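Local coordinates for DNA polymerase (Bacillus phage phi29, PDB 2PY5), which replicates the viral genome from a protein primer by strand displacement, with high processivity and fidelity, and proofreads with a 3'-5' exonuclease, at residues 225-230 with 436-441; 252-257 with 432-437. The protein carries 2 engineered substitutions. All coordinates share one frame; numbering follows the deposited sequence.

Contact 1 (225-230 with 436-441)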
# COMPACT_ATOMS: atom_id res chain seq x y z
N ALA F 225 -17.30 3.78 9.13
CA ALA F 225 -17.35 4.82 8.14
C ALA F 225 -16.04 4.97 7.35
O ALA F 225 -15.95 5.87 6.50
CB ALA F 225 -17.71 6.18 8.83
N TYR F 226 -15.03 4.13 7.63
CA TYR F 226 -13.73 4.24 6.97
C TYR F 226 -13.74 3.46 5.67
O TYR F 226 -14.00 2.24 5.67
CB TYR F 226 -12.62 3.73 7.88
CG TYR F 226 -11.18 3.96 7.39
CD1 TYR F 226 -10.77 5.20 6.98
CD2 TYR F 226 -10.24 2.95 7.42
CE1 TYR F 226 -9.48 5.43 6.55
CE2 TYR F 226 -8.94 3.17 6.99
CZ TYR F 226 -8.56 4.44 6.58
OH TYR F 226 -7.27 4.70 6.16
N ARG F 227 -13.52 4.16 4.58
CA ARG F 227 -13.50 3.57 3.24
C ARG F 227 -12.29 4.12 2.51
O ARG F 227 -11.66 5.09 2.94
CB ARG F 227 -14.78 3.94 2.48
CG ARG F 227 -16.04 3.49 3.18
CD ARG F 227 -17.26 3.99 2.48
NE ARG F 227 -18.43 3.24 2.90
CZ ARG F 227 -19.15 3.48 4.00
NH1 ARG F 227 -18.84 4.48 4.82
NH2 ARG F 227 -20.19 2.71 4.28
N GLY F 228 -11.94 3.48 1.40
CA GLY F 228 -10.78 3.87 0.62
C GLY F 228 -11.14 4.67 -0.62
O GLY F 228 -12.14 5.40 -0.65
N GLY F 229 -10.36 4.50 -1.66
CA GLY F 229 -10.52 5.27 -2.86
C GLY F 229 -11.74 4.91 -3.69
O GLY F 229 -12.23 3.78 -3.64
N PHE F 230 -12.18 5.87 -4.49
CA PHE F 230 -13.29 5.68 -5.43
C PHE F 230 -12.74 5.17 -6.77
O PHE F 230 -12.02 5.89 -7.49
CB PHE F 230 -14.04 7.00 -5.63
CG PHE F 230 -15.22 6.88 -6.55
CD1 PHE F 230 -16.36 6.24 -6.14
CD2 PHE F 230 -15.16 7.40 -7.84
CE1 PHE F 230 -17.44 6.09 -7.01
CE2 PHE F 230 -16.22 7.27 -8.70
CZ PHE F 230 -17.37 6.63 -8.27
N TRP F 436 -13.05 13.18 1.93
CA TRP F 436 -12.79 14.35 1.13
C TRP F 436 -12.09 13.99 -0.20
O TRP F 436 -12.34 14.65 -1.21
CB TRP F 436 -11.94 15.35 1.93
CG TRP F 436 -12.73 16.20 2.90
CD1 TRP F 436 -12.55 16.29 4.26
CD2 TRP F 436 -13.75 17.14 2.56
NE1 TRP F 436 -13.43 17.21 4.78
CE2 TRP F 436 -14.17 17.76 3.77
CE3 TRP F 436 -14.35 17.54 1.36
CZ2 TRP F 436 -15.17 18.71 3.80
CZ3 TRP F 436 -15.33 18.49 1.41
CH2 TRP F 436 -15.73 19.06 2.62
N ALA F 437 -11.19 13.00 -0.18
CA ALA F 437 -10.51 12.56 -1.39
C ALA F 437 -11.55 12.01 -2.39
O ALA F 437 -11.56 12.39 -3.57
CB ALA F 437 -9.51 11.53 -1.06
N ARG F 438 -12.46 11.18 -1.90
CA ARG F 438 -13.53 10.66 -2.76
C ARG F 438 -14.38 11.80 -3.31
O ARG F 438 -14.72 11.82 -4.50
CB ARG F 438 -14.43 9.66 -2.02
CG ARG F 438 -13.78 8.37 -1.74
CD ARG F 438 -14.80 7.34 -1.22
NE ARG F 438 -15.30 7.68 0.10
CZ ARG F 438 -14.65 7.52 1.25
NH1 ARG F 438 -13.43 6.99 1.27
NH2 ARG F 438 -15.21 7.85 2.39
N TYR F 439 -14.73 12.74 -2.44
CA TYR F 439 -15.52 13.90 -2.83
C TYR F 439 -14.85 14.65 -3.98
O TYR F 439 -15.49 15.05 -4.95
CB TYR F 439 -15.71 14.82 -1.61
CG TYR F 439 -16.43 16.10 -1.90
CD1 TYR F 439 -17.81 16.17 -1.83
CD2 TYR F 439 -15.73 17.25 -2.27
CE1 TYR F 439 -18.47 17.33 -2.12
CE2 TYR F 439 -16.40 18.43 -2.55
CZ TYR F 439 -17.77 18.46 -2.47
OH TYR F 439 -18.47 19.62 -2.75
N THR F 440 -13.54 14.86 -3.84
CA THR F 440 -12.80 15.58 -4.86
C THR F 440 -12.95 14.93 -6.23
O THR F 440 -13.21 15.61 -7.24
CB THR F 440 -11.33 15.64 -4.51
OG1 THR F 440 -11.19 16.34 -3.25
CG2 THR F 440 -10.54 16.36 -5.60
N THR F 441 -12.77 13.61 -6.27
CA THR F 441 -12.81 12.87 -7.53
C THR F 441 -14.23 12.70 -8.08
O THR F 441 -14.48 12.95 -9.25
CB THR F 441 -12.10 11.54 -7.32
OG1 THR F 441 -10.72 11.83 -7.09
CG2 THR F 441 -12.29 10.59 -8.53
O HOH W 1 -13.93 7.12 4.88
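Phe230 and Arg438 bring the two backbones closest, their CA atoms 5.7 Å apart, where the irregular segment 225-230, running from helix 216-223 to strand 231-233, passes beside helix 427-447. Arg438 carries most of the contact. Its chain bends at chi3 (-68°), which turns NE away from an extended course, and the guanidinium comes to lie against the loop backbone. Arg438 NH1 donates to Gly228 O over 2.8 Å, with an N-H...O angle of 151°; the acceptor sits near the rim of the guanidinium, somewhat out of its plane, and Arg227 O lies 3.1 Å from Arg438 NH1. One face of the group is covered toward its rim by Arg227 CB, which is 3.5 Å from Arg438 NH1. From CG the Arg227 chain runs extended to NE and leads away from the helix, where its NH1 binds Trp327 O. In the plane of the Arg438 guanidinium, a water accepts from Arg438 NH2 at 2.9 Å; it also accepts from Arg227 N and donates to Ala225 O, tying the start of the loop to the same side chain. Farther on, Phe230 CB rests against Arg438 CG, while the Phe230 ring, with CG anti to the backbone N (chi1 -179°), meets Thr441 obliquely, Phe230 CD2 to Thr441 CG2 being 4.3 Å. Thr441 OG1 is hydrogen-bonded to Thr457 O, within the YCDTD motif. Arg438, a residue probably involved in binding template-primer structures, thus uses NH1 on the carbonyl of Gly228 and NH2 on a water and, in a salt bridge, the carboxylate of Asp332, which together fix the rotation of its guanidinium. Through the Gly228 bond and the water, Arg438 ties the YxGG/A loop, whose Tyr226 packs on a sugar of the bound DNA, to the polymerization region; its charge is probably balanced in part by Asp332.

Contact 2 (252-257 with 432-437). With EDO (1,2-ethanediol), chain T.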
# COMPACT_ATOMS: atom_id res chain seq x y z
N SER F 252 -1.15 15.22 -5.80
CA SER F 252 -1.04 14.78 -4.41
C SER F 252 -2.39 14.80 -3.67
O SER F 252 -2.57 15.52 -2.70
CB SER F 252 0.02 15.58 -3.68
OG SER F 252 1.30 15.35 -4.27
N LEU F 253 -3.30 13.94 -4.13
CA LEU F 253 -4.67 13.89 -3.60
C LEU F 253 -4.78 13.95 -2.07
O LEU F 253 -5.47 14.81 -1.53
CB LEU F 253 -5.36 12.61 -4.11
CG LEU F 253 -6.81 12.36 -3.64
CD1 LEU F 253 -7.75 13.23 -4.38
CD2 LEU F 253 -7.14 10.88 -3.80
N TYR F 254 -4.12 13.03 -1.38
CA TYR F 254 -4.34 12.91 0.06
C TYR F 254 -3.68 14.04 0.82
O TYR F 254 -4.36 14.70 1.62
CB TYR F 254 -3.92 11.52 0.56
CG TYR F 254 -4.91 10.44 0.13
CD1 TYR F 254 -4.54 9.45 -0.77
CD2 TYR F 254 -6.21 10.42 0.61
CE1 TYR F 254 -5.46 8.46 -1.16
CE2 TYR F 254 -7.10 9.45 0.23
CZ TYR F 254 -6.73 8.49 -0.64
OH TYR F 254 -7.65 7.49 -1.02
N PRO F 255 -2.39 14.34 0.55
CA PRO F 255 -1.85 15.55 1.16
C PRO F 255 -2.67 16.81 0.88
O PRO F 255 -2.78 17.70 1.75
CB PRO F 255 -0.44 15.65 0.55
CG PRO F 255 -0.06 14.25 0.32
CD PRO F 255 -1.35 13.62 -0.21
N ALA F 256 -3.24 16.93 -0.33
CA ALA F 256 -4.07 18.09 -0.65
C ALA F 256 -5.29 18.17 0.27
O ALA F 256 -5.64 19.25 0.73
CB ALA F 256 -4.51 18.06 -2.11
N GLN F 257 -5.94 17.05 0.54
CA GLN F 257 -7.09 17.08 1.47
C GLN F 257 -6.66 17.48 2.88
O GLN F 257 -7.32 18.29 3.55
CB GLN F 257 -7.83 15.74 1.53
CG GLN F 257 -8.22 15.13 0.21
CD GLN F 257 -8.75 16.12 -0.77
OE1 GLN F 257 -9.74 16.82 -0.51
NE2 GLN F 257 -8.09 16.22 -1.93
N PHE F 432 -12.32 11.01 7.43
CA PHE F 432 -12.56 12.23 6.69
C PHE F 432 -11.53 12.57 5.62
O PHE F 432 -11.85 13.18 4.61
CB PHE F 432 -12.75 13.39 7.67
CG PHE F 432 -14.13 13.45 8.22
CD1 PHE F 432 -14.48 12.70 9.35
CD2 PHE F 432 -15.11 14.19 7.59
CE1 PHE F 432 -15.78 12.75 9.84
CE2 PHE F 432 -16.42 14.22 8.08
CZ PHE F 432 -16.74 13.50 9.20
N ILE F 433 -10.30 12.13 5.82
CA ILE F 433 -9.29 12.37 4.78
C ILE F 433 -9.69 11.61 3.52
O ILE F 433 -9.68 12.19 2.42
CB ILE F 433 -7.88 12.04 5.25
CG1 ILE F 433 -7.38 13.08 6.26
CG2 ILE F 433 -6.91 11.98 4.03
CD1 ILE F 433 -6.14 12.66 7.03
N THR F 434 -10.07 10.34 3.66
CA THR F 434 -10.46 9.55 2.48
C THR F 434 -11.82 10.03 1.92
O THR F 434 -12.01 10.04 0.69
CB THR F 434 -10.46 8.06 2.73
OG1 THR F 434 -11.46 7.73 3.70
CG2 THR F 434 -9.08 7.58 3.19
N ALA F 435 -12.73 10.49 2.79
CA ALA F 435 -14.03 11.00 2.35
C ALA F 435 -13.87 12.24 1.48
O ALA F 435 -14.45 12.34 0.41
CB ALA F 435 -14.96 11.28 3.54
N TRP F 436 -13.05 13.18 1.93
CA TRP F 436 -12.79 14.35 1.13
C TRP F 436 -12.09 13.99 -0.20
O TRP F 436 -12.34 14.65 -1.21
CB TRP F 436 -11.94 15.35 1.93
CG TRP F 436 -12.73 16.20 2.90
CD1 TRP F 436 -12.55 16.29 4.26
CD2 TRP F 436 -13.75 17.14 2.56
NE1 TRP F 436 -13.43 17.21 4.78
CE2 TRP F 436 -14.17 17.76 3.77
CE3 TRP F 436 -14.35 17.54 1.36
CZ2 TRP F 436 -15.17 18.71 3.80
CZ3 TRP F 436 -15.33 18.49 1.41
CH2 TRP F 436 -15.73 19.06 2.62
N ALA F 437 -11.19 13.00 -0.18
CA ALA F 437 -10.51 12.56 -1.39
C ALA F 437 -11.55 12.01 -2.39
O ALA F 437 -11.56 12.39 -3.57
CB ALA F 437 -9.51 11.53 -1.06
C1 EDO T . -8.84 19.23 -3.43
O1 EDO T . -7.89 18.36 -4.07
C2 EDO T . -8.22 19.92 -2.22
O2 EDO T . -7.13 20.76 -2.61
O HOH W 2 -10.27 8.27 -1.38
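Tyr254 and Gln257 face Ala437 and Ile433 where helices 253-257 and 432-437 cross at 111°, their axes 9.0 Å apart at closest approach. Ala437 CB is the centre of the interface: Tyr254 CE2 comes to 3.4 Å from it and Leu253 CD2 to 3.7 Å. The tyrosine ring, its CG anti to the carbonyl carbon (chi1 -73°), meets this methyl obliquely; Ile433 CG2 meets Tyr254 CD2 and Thr434 CG2 meets Tyr254 CE2, also obliquely. Leu253 CD2 lies over one face of the ring, offset toward the rim. The ring of Tyr390 stacks with that of Tyr254. At the phenol end, a water 2.8 Å from Tyr254 OH donates to Thr434 O, a bridge from hydroxyl to helix backbone. Gln257 CG lies 3.7 Å from Ala437 N; beyond it the chain bends at chi2, and Gln257 NE2 donates back to Leu253 O at 3.0 Å, reaching that oxygen from the face opposite to Gln257 N, and also makes a weak bond to a 1,2-ethanediol. Gln257 OE1, which lies 3.6 Å from Trp436 CB, accepts from Arg261 NE. This largely apolar crossing lies within the palm of a family-B polymerase, beside the nucleotide site, where Tyr254, which binds the nucleotide and is probably involved in its selection, packs on the helix that bears Thr434, probably involved in binding template-primer structures.

Both contacts use helix 427-447 and share Trp436 and Ala437, their centres about 7 Å apart. Contact 2 is a buried helix-helix crossing held mainly by methyl groups, a tyrosine ring and the aliphatic part of Gln257, whereas contact 1 is partly buried, sets a loop against the helix, and relies on a charged side chain, a backbone carbonyl and a water. They meet at Thr434, whose OG1 bonds to Arg227 O and whose CG2 packs on Tyr226, and at Gly229, whose CA lies near Tyr254 OH. The helix thus joins the DNA-contacting loop of contact 1 to the nucleotide-selecting tyrosine of contact 2, with nucleic acid about 4 Å and 8 Å away, nearest atoms, respectively.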